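Local structure of beta-N-acetylhexosaminidase (Akkermansia muciniphila, 6JEB) at residues 99-103 against 400-405; 106-110 against 169-173; 131-135 against 148-152; 191-197 against 221-225; 408-413 against 462-466. The protein hydrolyses terminal non-reducing N-acetylhexosamine residues, releasing GlcNAc from chitobiose and terminally unbranched N-glycans as a zinc-binding member of glycosyl hydrolase family 20. All coordinates share one frame. Where two conformers were deposited one is given. Residues are numbered along the deposited sequence.

Overall arrangement
All five contacts belong to the TIM-barrel catalytic domain or the C-terminal tail that packs on it. Contact 1 joins the loops after the first and last barrel strands and carries substrate-binding residues beside the acetamide. Contact 3 lies about 11 Å from it, centre to centre, and bonds to it: Arg-101 NE to Gln-132 OE1 at 2.7 Å and Arg-135 NE to Pro-99 O at 2.8 Å. Contact 4, with the catalytic His-193, is about 12 Å from contact 3 between centres and is tied to it through Asn-131. Contact 2 pairs the outer helices that follow 99-103 and precede 191-197. Contact 5, about 12 Å from contact 1 between centres, fastens the C-terminal tail to helix 407-414.

Contact 1 (99-103 against 400-405); sequences PARHF and WAERLP. With ACM (acetamide), chain C.
In this TIM barrel, the loops leaving adjacent parallel strands 92-97 and 392-399 meet at the substrate site. Residues 99-101 have helical backbone angles, and His-102 turns extended (phi/psi -142/121). A type I turn runs from Ala-401 to Leu-404, closed by a weak 3.2 Å bond from Leu-404 N to Ala-401 O. The CA atoms of Arg-101 and Glu-402 are 5.1 Å apart, those of His-102 and Pro-405 5.5 Å.

Arg-101 folds back through chi1 m and chi2 p, then extends at chi3 t, so that CB lies 3.4 Å from Ala-401 C while NH1 comes 3.3 Å from Trp-400 CE3. Glu-402 (chi1 m, chi2 93°) curls its carboxylate over one guanidinium face. Its OE2 is 3.3 Å from Arg-101 NH2, a salt bridge of charge alone; Arg-101 NE is hydrogen-bonded to Gln-132 OE1, and NH1 and NH2 form salt bridges with Asp-98 and active-site Asp-130. Arg-101 and residues 400-402 bind substrate, and Trp-400 (chi1 m, chi2 106°) borders the acetamide, CZ2 to ACM O 3.6 Å.

Water 1 donates to Arg-101 O (3.1 Å) and Glu-402 O (3.2 Å), water 2 to Phe-103 O (2.8 Å) and Pro-405 O (2.7 Å). The His-102 ring (chi1 m, chi2 99°) receives Pro-405 CA over one face in a CH-pi contact 3.6 Å from its centroid, and at its edge ND1 donates to Ala-401 O at 2.8 Å.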
# COMPACT_ATOMS: atom_id res chain seq x y z
N PRO A 99 8.87 0.37 -5.93
CA PRO A 99 10.11 0.86 -6.53
C PRO A 99 11.12 -0.25 -6.76
O PRO A 99 12.05 -0.05 -7.55
CB PRO A 99 10.62 1.89 -5.52
CG PRO A 99 10.04 1.41 -4.19
CD PRO A 99 8.67 0.88 -4.56
N ALA A 100 10.97 -1.41 -6.10
CA ALA A 100 11.86 -2.54 -6.40
C ALA A 100 11.80 -2.91 -7.87
O ALA A 100 12.83 -3.17 -8.50
CB ALA A 100 11.48 -3.74 -5.53
N ARG A 101 10.59 -2.97 -8.44
CA ARG A 101 10.46 -3.36 -9.85
C ARG A 101 10.83 -2.21 -10.79
O ARG A 101 11.52 -2.43 -11.79
CB ARG A 101 9.05 -3.86 -10.13
CG ARG A 101 8.87 -5.36 -9.90
CD ARG A 101 9.31 -5.80 -8.49
NE ARG A 101 9.05 -7.22 -8.31
CZ ARG A 101 7.86 -7.72 -7.96
NH1 ARG A 101 6.84 -6.90 -7.73
NH2 ARG A 101 7.69 -9.03 -7.85
N HIS A 102 10.37 -1.00 -10.50
CA HIS A 102 10.79 0.18 -11.25
C HIS A 102 10.94 1.32 -10.27
O HIS A 102 9.98 1.68 -9.58
CB HIS A 102 9.80 0.55 -12.37
CG HIS A 102 9.99 -0.24 -13.62
ND1 HIS A 102 9.20 -1.33 -13.93
CD2 HIS A 102 10.88 -0.12 -14.63
CE1 HIS A 102 9.60 -1.84 -15.09
NE2 HIS A 102 10.62 -1.13 -15.53
N PHE A 103 12.15 1.88 -10.22
CA PHE A 103 12.47 2.93 -9.27
C PHE A 103 11.55 4.12 -9.49
O PHE A 103 11.25 4.50 -10.62
CB PHE A 103 13.92 3.34 -9.50
CG PHE A 103 14.42 4.35 -8.51
CD1 PHE A 103 14.59 4.01 -7.17
CD2 PHE A 103 14.73 5.64 -8.92
CE1 PHE A 103 15.05 4.95 -6.26
CE2 PHE A 103 15.19 6.57 -8.02
CZ PHE A 103 15.36 6.23 -6.69
N TRP A 400 1.65 -3.00 -8.15
CA TRP A 400 2.86 -3.72 -8.51
C TRP A 400 3.40 -3.20 -9.83
O TRP A 400 2.63 -2.88 -10.75
CB TRP A 400 2.55 -5.21 -8.64
CG TRP A 400 2.04 -5.83 -7.37
CD1 TRP A 400 0.75 -6.20 -7.08
CD2 TRP A 400 2.83 -6.17 -6.22
NE1 TRP A 400 0.69 -6.75 -5.82
CE2 TRP A 400 1.95 -6.75 -5.27
CE3 TRP A 400 4.19 -6.06 -5.91
CZ2 TRP A 400 2.39 -7.19 -4.03
CZ3 TRP A 400 4.63 -6.51 -4.68
CH2 TRP A 400 3.73 -7.07 -3.75
N ALA A 401 4.72 -3.12 -9.94
CA ALA A 401 5.33 -2.35 -11.02
C ALA A 401 6.24 -3.15 -11.93
O ALA A 401 7.07 -2.56 -12.62
CB ALA A 401 6.03 -1.10 -10.48
N GLU A 402 6.10 -4.48 -11.97
CA GLU A 402 6.85 -5.26 -12.97
C GLU A 402 6.74 -4.60 -14.34
O GLU A 402 7.74 -4.50 -15.07
CB GLU A 402 6.32 -6.70 -13.07
CG GLU A 402 6.63 -7.62 -11.90
CD GLU A 402 5.53 -7.64 -10.85
OE1 GLU A 402 4.80 -6.63 -10.73
OE2 GLU A 402 5.38 -8.67 -10.16
N ARG A 403 5.54 -4.13 -14.69
CA ARG A 403 5.26 -3.62 -16.03
C ARG A 403 4.89 -2.14 -16.03
O ARG A 403 4.30 -1.66 -17.01
CB ARG A 403 4.13 -4.44 -16.68
CG ARG A 403 4.45 -5.91 -16.86
CD ARG A 403 5.40 -6.13 -18.03
NE ARG A 403 5.50 -7.55 -18.33
CZ ARG A 403 6.03 -8.03 -19.45
NH1 ARG A 403 6.52 -7.21 -20.36
NH2 ARG A 403 6.07 -9.34 -19.65
N LEU A 404 5.22 -1.39 -14.98
CA LEU A 404 4.87 0.02 -14.90
C LEU A 404 6.14 0.84 -14.72
O LEU A 404 6.61 1.03 -13.58
CB LEU A 404 3.86 0.28 -13.78
CG LEU A 404 2.54 -0.48 -13.92
CD1 LEU A 404 1.68 -0.33 -12.66
CD2 LEU A 404 1.76 -0.03 -15.16
N PRO A 405 6.74 1.32 -15.81
CA PRO A 405 8.11 1.83 -15.74
C PRO A 405 8.28 3.28 -15.29
O PRO A 405 9.43 3.68 -15.05
CB PRO A 405 8.62 1.64 -17.18
CG PRO A 405 7.38 1.78 -18.01
CD PRO A 405 6.27 1.16 -17.20
C1 ACM C . 2.10 -10.84 -3.82
O ACM C . 1.25 -10.59 -4.62
N ACM C . 3.27 -11.53 -4.28
C2 ACM C . 2.01 -10.48 -2.35
O HOH W 1 10.36 -4.95 -13.25
O HOH W 2 11.45 4.30 -13.39

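Contact 2 (106-110 against 169-173); sequences AADLK and ELKEL
A salt bridge from Lys-110 NZ to Glu-172 OE2, 2.9 Å and also a hydrogen bond, ties two neighbouring outer helices of the TIM barrel, 106-118 and 167-178. Lys-110 holds chi1 m, chi2 and chi3 t, then bends at chi4 p, which swings NZ across to the other helix; Glu-172 meets it with chi1 and chi2 both t.

The second polar link is water-mediated. Ala-106, in the first turn of its helix, has a backbone N that donates to water 3 (2.9 Å), and the water donates to Glu-169 OE2 (2.8 Å). Glu-169 reaches it with chi1 m and chi2 t, and its OE2 also lies 3.9 Å from Ala-106 CB.

The helices run almost parallel: the short segments make 10° between their N-to-C directions, with 10.9 Å between axes at closest approach. Such parallel neighbours are expected where successive beta-alpha units ring a barrel. The nearest CA pairs are Ala-106 with Glu-169 (6.8 Å) and Lys-110 with Leu-173 (7.6 Å). Regular i to i+4 bonds run from Lys-110 N to Ala-106 O (3.1 Å) and from Leu-173 N to Glu-169 O (2.9 Å).

Beneath the charged pair the contact is apolar and buried. Leu-109, which also packs on Ile-104 and Tyr-165, takes m,t; Leu-173 takes t,p. They meet tip to tip, Leu-109 CD1 to Leu-173 CD2 at 4.1 Å.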
# COMPACT_ATOMS: atom_id res chain seq x y z
N ALA A 106 12.23 10.60 -6.30
CA ALA A 106 11.67 11.34 -5.17
C ALA A 106 10.58 12.31 -5.60
O ALA A 106 9.54 12.41 -4.93
CB ALA A 106 12.79 12.11 -4.46
N ALA A 107 10.79 13.05 -6.69
CA ALA A 107 9.79 14.03 -7.10
C ALA A 107 8.48 13.36 -7.51
O ALA A 107 7.40 13.93 -7.30
CB ALA A 107 10.32 14.89 -8.25
N ASP A 108 8.57 12.16 -8.09
CA ASP A 108 7.37 11.44 -8.50
C ASP A 108 6.65 10.85 -7.30
O ASP A 108 5.41 10.81 -7.28
CB ASP A 108 7.73 10.36 -9.51
CG ASP A 108 8.21 10.93 -10.83
OD1 ASP A 108 7.95 12.13 -11.11
OD2 ASP A 108 8.85 10.20 -11.61
N LEU A 109 7.40 10.43 -6.28
CA LEU A 109 6.75 9.99 -5.04
C LEU A 109 5.93 11.11 -4.43
O LEU A 109 4.83 10.86 -3.90
CB LEU A 109 7.81 9.53 -4.04
CG LEU A 109 8.42 8.17 -4.30
CD1 LEU A 109 9.58 7.93 -3.35
CD2 LEU A 109 7.35 7.08 -4.14
N LYS A 110 6.43 12.35 -4.47
CA LYS A 110 5.69 13.48 -3.91
C LYS A 110 4.33 13.62 -4.57
O LYS A 110 3.31 13.81 -3.89
CB LYS A 110 6.46 14.79 -4.08
CG LYS A 110 7.67 14.94 -3.19
CD LYS A 110 8.32 16.31 -3.39
CE LYS A 110 9.54 16.49 -2.48
NZ LYS A 110 10.59 15.47 -2.76
N GLU A 169 16.78 11.12 1.23
CA GLU A 169 15.53 11.08 0.47
C GLU A 169 14.43 10.35 1.23
O GLU A 169 13.26 10.76 1.20
CB GLU A 169 15.74 10.42 -0.89
CG GLU A 169 16.40 11.31 -1.92
CD GLU A 169 16.67 10.55 -3.21
OE1 GLU A 169 16.94 9.32 -3.13
OE2 GLU A 169 16.61 11.16 -4.30
N LEU A 170 14.76 9.23 1.88
CA LEU A 170 13.73 8.50 2.61
C LEU A 170 13.24 9.29 3.82
O LEU A 170 12.04 9.28 4.13
CB LEU A 170 14.22 7.10 2.98
CG LEU A 170 14.47 6.20 1.77
CD1 LEU A 170 15.12 4.89 2.19
CD2 LEU A 170 13.17 5.92 1.01
N LYS A 171 14.15 9.99 4.51
CA LYS A 171 13.72 10.84 5.62
C LYS A 171 12.87 12.01 5.13
O LYS A 171 11.91 12.42 5.80
CB LYS A 171 14.91 11.31 6.45
CG LYS A 171 15.60 10.17 7.21
CD LYS A 171 16.68 10.65 8.15
CE LYS A 171 17.18 9.50 9.02
NZ LYS A 171 18.13 9.91 10.10
N GLU A 172 13.20 12.55 3.95
CA GLU A 172 12.35 13.57 3.34
C GLU A 172 10.95 13.01 3.08
O GLU A 172 9.94 13.65 3.41
CB GLU A 172 12.96 14.08 2.04
CG GLU A 172 12.07 15.11 1.36
CD GLU A 172 12.42 15.37 -0.10
OE1 GLU A 172 12.96 14.46 -0.76
OE2 GLU A 172 12.14 16.48 -0.58
N LEU A 173 10.88 11.82 2.49
CA LEU A 173 9.59 11.20 2.19
C LEU A 173 8.77 11.01 3.46
O LEU A 173 7.56 11.27 3.47
CB LEU A 173 9.81 9.86 1.50
CG LEU A 173 8.55 9.05 1.18
CD1 LEU A 173 7.67 9.78 0.17
CD2 LEU A 173 8.92 7.65 0.68
O HOH W 3 15.14 10.34 -6.52

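Contact 3 (131-135 against 148-152); sequences NQGWR and ASRRE
Three hydrogen bonds to backbone carbonyls, two of them from arginine side chains, join the irregular segment 131-135 to residues 148-152, which include the short strand 150-151. Gln-132 lies nearest Arg-151 (CA to CA 6.9 Å) and Trp-134 nearest Ser-149 (4.9 Å). Arg-151, chi1 p then extended at chi2 and chi3, sends NH1 to Gln-132 O at 3.0 Å. Arg-135 folds back (chi1 and chi2 m), and its NH1 makes a weak bond to Ser-149 O at 2.8 Å. The backbone link, Trp-134 N to Ala-148 O at 3.1 Å, is also weak.

CA-H...O contacts supplement these: Gly-133 CA to Ala-148 O at 3.4 Å, and Ser-149 CA to Trp-134 O at 3.5 Å. Gly-133, at phi/psi 170/160, lies where a CB would clash with Arg-135 NH2.

Apolar packing is small: Trp-134 CB touches Ala-148 CB at 3.6 Å, while chi1 t carries the indole away.

Like charges approach at Arg-135 NH2 and Arg-151 NH1, 3.8 Å apart. Both guanidinium groups have carbonyls around them, which probably eases the repulsion: Arg-135 donates through NE to Pro-99 O, NH2 to Ala-100 O and NH1 to Gly-163 O, Arg-151 through NH1 to Arg-101 O.

The contact joins the loop after barrel strand 123-127, just beyond the catalytic Asp-130, to the small antiparallel pair 150-151 and 161-162, with the substrate-binding loop 99-103 alongside.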
# COMPACT_ATOMS: atom_id res chain seq x y z
N ASN A 131 13.03 -9.36 -6.68
CA ASN A 131 13.96 -10.08 -7.54
C ASN A 131 14.66 -9.14 -8.51
O ASN A 131 15.79 -9.42 -8.92
CB ASN A 131 13.20 -11.13 -8.34
CG ASN A 131 12.64 -12.23 -7.47
OD1 ASN A 131 13.32 -12.73 -6.57
ND2 ASN A 131 11.40 -12.63 -7.75
N GLN A 132 14.00 -8.04 -8.88
CA GLN A 132 14.41 -7.15 -9.96
C GLN A 132 15.17 -5.93 -9.48
O GLN A 132 15.61 -5.12 -10.30
CB GLN A 132 13.18 -6.70 -10.78
CG GLN A 132 12.45 -7.82 -11.51
CD GLN A 132 11.52 -8.64 -10.61
OE1 GLN A 132 11.29 -8.31 -9.45
NE2 GLN A 132 11.00 -9.75 -11.16
N GLY A 133 15.34 -5.78 -8.17
CA GLY A 133 16.02 -4.62 -7.64
C GLY A 133 15.89 -4.50 -6.14
O GLY A 133 14.99 -5.09 -5.52
N TRP A 134 16.79 -3.72 -5.54
CA TRP A 134 16.85 -3.47 -4.11
C TRP A 134 17.10 -1.98 -3.95
O TRP A 134 18.10 -1.47 -4.48
CB TRP A 134 18.00 -4.28 -3.48
CG TRP A 134 18.14 -4.07 -2.01
CD1 TRP A 134 18.56 -2.93 -1.38
CD2 TRP A 134 17.81 -5.00 -0.96
NE1 TRP A 134 18.52 -3.10 -0.01
CE2 TRP A 134 18.08 -4.37 0.27
CE3 TRP A 134 17.36 -6.33 -0.96
CZ2 TRP A 134 17.87 -5.00 1.50
CZ3 TRP A 134 17.15 -6.95 0.27
CH2 TRP A 134 17.41 -6.29 1.48
N ARG A 135 16.22 -1.26 -3.24
CA ARG A 135 16.22 0.20 -3.24
C ARG A 135 16.60 0.85 -1.91
O ARG A 135 16.64 2.09 -1.84
CB ARG A 135 14.86 0.74 -3.70
CG ARG A 135 14.34 0.13 -4.99
CD ARG A 135 15.33 0.32 -6.16
NE ARG A 135 14.80 -0.36 -7.34
CZ ARG A 135 15.55 -0.78 -8.36
NH1 ARG A 135 16.86 -0.54 -8.39
NH2 ARG A 135 14.97 -1.44 -9.36
N ALA A 148 22.87 -4.96 -6.35
CA ALA A 148 21.45 -5.28 -6.22
C ALA A 148 20.53 -4.19 -6.73
O ALA A 148 19.36 -4.47 -7.01
CB ALA A 148 21.13 -5.63 -4.76
N SER A 149 21.01 -2.95 -6.86
CA SER A 149 20.17 -1.84 -7.30
C SER A 149 20.14 -1.68 -8.81
O SER A 149 19.52 -0.73 -9.30
CB SER A 149 20.61 -0.53 -6.64
OG SER A 149 21.78 -0.00 -7.26
N ARG A 150 20.80 -2.57 -9.55
CA ARG A 150 20.98 -2.44 -10.99
C ARG A 150 20.58 -3.73 -11.68
O ARG A 150 20.86 -4.81 -11.17
CB ARG A 150 22.46 -2.17 -11.30
CG ARG A 150 22.91 -0.81 -10.82
CD ARG A 150 24.40 -0.75 -10.52
NE ARG A 150 24.83 0.64 -10.36
CZ ARG A 150 26.05 1.00 -10.00
NH1 ARG A 150 26.97 0.06 -9.72
NH2 ARG A 150 26.36 2.29 -9.90
N ARG A 151 19.95 -3.61 -12.85
CA ARG A 151 19.69 -4.78 -13.67
C ARG A 151 19.98 -4.46 -15.14
O ARG A 151 19.95 -3.30 -15.56
CB ARG A 151 18.28 -5.36 -13.48
CG ARG A 151 17.15 -4.49 -14.00
CD ARG A 151 15.81 -5.21 -13.88
NE ARG A 151 14.71 -4.41 -14.42
CZ ARG A 151 13.89 -3.67 -13.68
NH1 ARG A 151 14.04 -3.62 -12.36
NH2 ARG A 151 12.91 -2.99 -14.26
N GLU A 152 20.23 -5.52 -15.91
CA GLU A 152 20.71 -5.36 -17.28
C GLU A 152 19.62 -4.86 -18.23
O GLU A 152 19.92 -4.16 -19.20
CB GLU A 152 21.27 -6.70 -17.78
CG GLU A 152 21.74 -6.69 -19.22
CD GLU A 152 21.97 -8.09 -19.76
OE1 GLU A 152 22.06 -9.03 -18.94
OE2 GLU A 152 22.02 -8.25 -20.99

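Contact 4 (191-197 against 221-225); sequences PGHNQAL and SKELV
Residues 221-225 form an irregular strip along the loop 191-194 and the start of helix 195-200, with Gly-192 nearest Leu-224 (CA to CA 4.8 Å). Ser-221 opens with an ST turn, OG accepting from Glu-223 N at 3.2 Å. Its O receives a bond from water 4, which His-193 N reaches at 2.9 Å; its OG meets water 5, held by Asn-194 N, and water 6, which donates to Gln-195 OE1. At Glu-223, O takes water 5 at 2.6 Å, while the side chain (m,m) leads away to Lys-209. Leu-224 (m,t) lays CD2 on Gly-192 CA at 3.6 Å and makes a CA-H...O contact from its CA to Pro-191 O (3.3 Å). Val-225 N donates to Pro-191 O at 3.2 Å, as does Asn-194 ND2 (3.0 Å). Val-225 CG2 packs on Pro-191 CB (3.8 Å), Val-225 CG1 on Leu-197 CD2 (3.9 Å). A cis peptide precedes Pro-191. This loop, after barrel strand 183-187, presents His-193 between Asp-130 and Glu-258, the charge relay of the active site.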
# COMPACT_ATOMS: atom_id res chain seq x y z
N PRO A 191 11.50 -14.70 3.22
CA PRO A 191 12.85 -15.10 2.82
C PRO A 191 13.04 -15.19 1.30
O PRO A 191 14.18 -15.34 0.85
CB PRO A 191 13.00 -16.48 3.46
CG PRO A 191 11.60 -17.06 3.42
CD PRO A 191 10.68 -15.86 3.64
N GLY A 192 11.96 -15.09 0.53
CA GLY A 192 12.01 -15.16 -0.91
C GLY A 192 11.97 -13.80 -1.56
O GLY A 192 12.26 -12.77 -0.94
N HIS A 193 11.59 -13.79 -2.84
CA HIS A 193 11.63 -12.57 -3.65
C HIS A 193 12.97 -11.86 -3.49
O HIS A 193 13.05 -10.64 -3.34
CB HIS A 193 10.44 -11.65 -3.35
CG HIS A 193 9.19 -12.05 -4.09
ND1 HIS A 193 8.95 -11.65 -5.39
CD2 HIS A 193 8.14 -12.83 -3.73
CE1 HIS A 193 7.79 -12.15 -5.79
NE2 HIS A 193 7.28 -12.87 -4.80
N ASN A 194 14.04 -12.65 -3.55
CA ASN A 194 15.36 -12.21 -3.11
C ASN A 194 16.43 -12.40 -4.18
O ASN A 194 17.62 -12.49 -3.84
CB ASN A 194 15.77 -12.92 -1.81
CG ASN A 194 15.63 -12.03 -0.59
OD1 ASN A 194 15.81 -10.82 -0.68
ND2 ASN A 194 15.34 -12.63 0.55
N GLN A 195 16.06 -12.44 -5.46
CA GLN A 195 17.10 -12.64 -6.48
C GLN A 195 18.10 -11.49 -6.49
O GLN A 195 19.29 -11.71 -6.73
CB GLN A 195 16.51 -12.87 -7.86
CG GLN A 195 17.59 -13.25 -8.88
CD GLN A 195 17.02 -13.83 -10.16
OE1 GLN A 195 15.96 -14.46 -10.14
NE2 GLN A 195 17.71 -13.60 -11.28
N ALA A 196 17.64 -10.25 -6.24
CA ALA A 196 18.58 -9.13 -6.25
C ALA A 196 19.57 -9.24 -5.10
O ALA A 196 20.78 -9.03 -5.28
CB ALA A 196 17.82 -7.80 -6.21
N LEU A 197 19.08 -9.62 -3.91
CA LEU A 197 19.98 -9.85 -2.78
C LEU A 197 20.96 -10.98 -3.07
O LEU A 197 22.14 -10.90 -2.70
CB LEU A 197 19.16 -10.13 -1.52
CG LEU A 197 19.95 -10.33 -0.22
CD1 LEU A 197 20.77 -9.09 0.13
CD2 LEU A 197 19.01 -10.71 0.93
N SER A 221 11.08 -16.91 -8.08
CA SER A 221 12.41 -17.35 -7.68
C SER A 221 12.30 -18.28 -6.48
O SER A 221 11.51 -18.02 -5.56
CB SER A 221 13.26 -16.14 -7.30
OG SER A 221 14.47 -16.56 -6.69
N LYS A 222 13.07 -19.36 -6.50
CA LYS A 222 13.12 -20.30 -5.38
C LYS A 222 14.20 -19.96 -4.37
O LYS A 222 14.37 -20.70 -3.39
CB LYS A 222 13.35 -21.73 -5.89
CG LYS A 222 12.28 -22.25 -6.84
CD LYS A 222 12.63 -23.64 -7.36
CE LYS A 222 11.54 -24.18 -8.27
NZ LYS A 222 11.88 -25.53 -8.82
N GLU A 223 14.94 -18.87 -4.57
CA GLU A 223 16.10 -18.55 -3.73
C GLU A 223 15.65 -17.97 -2.40
O GLU A 223 15.17 -16.83 -2.33
CB GLU A 223 17.00 -17.56 -4.47
CG GLU A 223 17.63 -18.13 -5.72
CD GLU A 223 18.59 -19.26 -5.43
OE1 GLU A 223 19.14 -19.30 -4.30
OE2 GLU A 223 18.80 -20.12 -6.31
N LEU A 224 15.82 -18.73 -1.32
CA LEU A 224 15.51 -18.26 0.02
C LEU A 224 16.80 -18.02 0.79
O LEU A 224 17.75 -18.81 0.69
CB LEU A 224 14.66 -19.29 0.79
CG LEU A 224 13.38 -19.80 0.13
CD1 LEU A 224 12.55 -20.60 1.12
CD2 LEU A 224 12.54 -18.65 -0.43
N VAL A 225 16.84 -16.93 1.58
CA VAL A 225 17.96 -16.77 2.50
C VAL A 225 18.02 -17.98 3.43
O VAL A 225 17.00 -18.59 3.77
CB VAL A 225 17.90 -15.45 3.29
CG1 VAL A 225 18.15 -14.26 2.37
CG2 VAL A 225 16.55 -15.32 4.03
O HOH W 4 10.31 -16.04 -4.13
O HOH W 5 14.09 -15.38 -4.21
O HOH W 6 16.28 -16.66 -8.51

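Contact 5 (408-413 against 462-466); sequences NHLLYR and NEPAF
Arg-413 (chi1 m, chi2 -144°, between wells) and Glu-463 form a two-pronged salt bridge, NE to OE2 at 2.7 Å and NH2 to OE1 at 2.9 Å, between helix 407-414 and the irregular tail 462-466. Arg-413 also donates to Asp-354 O through NH1 and Arg-362 O through NH2; OE2 of Glu-463 takes water 7 at 2.7 Å, which also donates to His-409 O. Tyr-412 (chi1 t) gives its OH proton to Asn-462 OD1 at 2.7 Å, an oxygen that Thr-459 N also satisfies. From His-409 (chi1 m), NE2 makes weak bonds to Ala-465 O (2.8 Å) and Pro-464 O (3.3 Å), while ND1 is bonded to Asp-406.

Glu-463 CA lies 3.6 Å from the Tyr-412 ring centroid and Pro-464 CB 3.8 Å from that of His-409, both CH-pi. Phe-466 meets His-409 obliquely, planes at 36°. His-409 and Pro-464 CA atoms are 6.3 Å apart. The tail is thus fixed to the barrel chiefly by the Arg-413/Glu-463 pair and Tyr-412 OH, with weak His-409 bonds and ring contacts added.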
# COMPACT_ATOMS: atom_id res chain seq x y z
N ASN A 408 3.89 8.14 -14.99
CA ASN A 408 2.77 8.24 -15.92
C ASN A 408 2.02 6.92 -16.01
O ASN A 408 0.79 6.88 -15.92
CB ASN A 408 3.29 8.66 -17.30
CG ASN A 408 2.18 9.03 -18.27
OD1 ASN A 408 1.13 9.53 -17.88
ND2 ASN A 408 2.43 8.78 -19.55
N HIS A 409 2.76 5.82 -16.16
CA HIS A 409 2.13 4.50 -16.20
C HIS A 409 1.54 4.12 -14.85
O HIS A 409 0.48 3.49 -14.78
CB HIS A 409 3.15 3.45 -16.64
CG HIS A 409 3.39 3.42 -18.12
ND1 HIS A 409 4.46 4.05 -18.72
CD2 HIS A 409 2.70 2.82 -19.11
CE1 HIS A 409 4.42 3.83 -20.02
NE2 HIS A 409 3.36 3.08 -20.29
N LEU A 410 2.24 4.46 -13.76
CA LEU A 410 1.78 4.12 -12.43
C LEU A 410 0.44 4.78 -12.12
O LEU A 410 -0.50 4.12 -11.65
CB LEU A 410 2.86 4.56 -11.43
CG LEU A 410 2.71 4.16 -9.97
CD1 LEU A 410 2.68 2.66 -9.87
CD2 LEU A 410 3.86 4.72 -9.16
N LEU A 411 0.35 6.09 -12.35
CA LEU A 411 -0.90 6.79 -12.08
C LEU A 411 -2.01 6.31 -12.99
O LEU A 411 -3.18 6.30 -12.59
CB LEU A 411 -0.71 8.30 -12.22
CG LEU A 411 0.20 8.96 -11.18
CD1 LEU A 411 0.35 10.45 -11.51
CD2 LEU A 411 -0.33 8.76 -9.76
N TYR A 412 -1.68 5.94 -14.23
CA TYR A 412 -2.71 5.45 -15.14
C TYR A 412 -3.42 4.23 -14.56
O TYR A 412 -4.65 4.13 -14.64
CB TYR A 412 -2.16 5.14 -16.53
CG TYR A 412 -3.30 4.81 -17.45
CD1 TYR A 412 -3.98 5.82 -18.12
CD2 TYR A 412 -3.73 3.50 -17.60
CE1 TYR A 412 -5.06 5.53 -18.94
CE2 TYR A 412 -4.81 3.19 -18.40
CZ TYR A 412 -5.47 4.21 -19.07
OH TYR A 412 -6.55 3.92 -19.86
N ARG A 413 -2.66 3.29 -13.99
CA ARG A 413 -3.30 2.11 -13.41
C ARG A 413 -3.78 2.34 -11.99
O ARG A 413 -4.78 1.74 -11.59
CB ARG A 413 -2.40 0.87 -13.54
CG ARG A 413 -2.25 0.46 -15.00
CD ARG A 413 -2.19 -1.05 -15.26
NE ARG A 413 -2.28 -1.27 -16.70
CZ ARG A 413 -2.33 -2.47 -17.30
NH1 ARG A 413 -2.27 -3.59 -16.60
NH2 ARG A 413 -2.43 -2.53 -18.63
N ASN A 462 -6.30 4.92 -24.26
CA ASN A 462 -5.53 6.05 -23.76
C ASN A 462 -4.50 5.68 -22.69
O ASN A 462 -3.88 6.58 -22.11
CB ASN A 462 -6.41 7.24 -23.35
CG ASN A 462 -7.05 7.09 -21.98
OD1 ASN A 462 -7.12 6.00 -21.41
ND2 ASN A 462 -7.54 8.21 -21.44
N GLU A 463 -4.28 4.39 -22.44
CA GLU A 463 -3.16 4.00 -21.60
C GLU A 463 -1.85 4.37 -22.31
O GLU A 463 -1.73 4.16 -23.52
CB GLU A 463 -3.17 2.50 -21.31
CG GLU A 463 -2.03 2.08 -20.38
CD GLU A 463 -2.32 0.83 -19.58
OE1 GLU A 463 -3.04 -0.07 -20.08
OE2 GLU A 463 -1.83 0.74 -18.43
N PRO A 464 -0.88 4.94 -21.59
CA PRO A 464 0.41 5.26 -22.22
C PRO A 464 1.03 4.02 -22.84
O PRO A 464 0.86 2.90 -22.36
CB PRO A 464 1.25 5.79 -21.06
CG PRO A 464 0.24 6.35 -20.09
CD PRO A 464 -0.96 5.44 -20.21
N ALA A 465 1.75 4.23 -23.94
CA ALA A 465 2.34 3.12 -24.68
C ALA A 465 3.40 2.41 -23.85
O ALA A 465 4.09 3.02 -23.03
CB ALA A 465 2.97 3.64 -25.96
N PHE A 466 3.54 1.11 -24.10
CA PHE A 466 4.59 0.29 -23.51
C PHE A 466 5.61 -0.08 -24.57
O PHE A 466 5.29 -0.12 -25.77
CB PHE A 466 4.02 -1.01 -22.93
CG PHE A 466 3.05 -0.81 -21.80
CD1 PHE A 466 3.51 -0.65 -20.50
CD2 PHE A 466 1.69 -0.79 -22.04
CE1 PHE A 466 2.62 -0.47 -19.46
CE2 PHE A 466 0.79 -0.61 -20.99
CZ PHE A 466 1.26 -0.45 -19.70
O HOH W 7 0.11 2.40 -17.57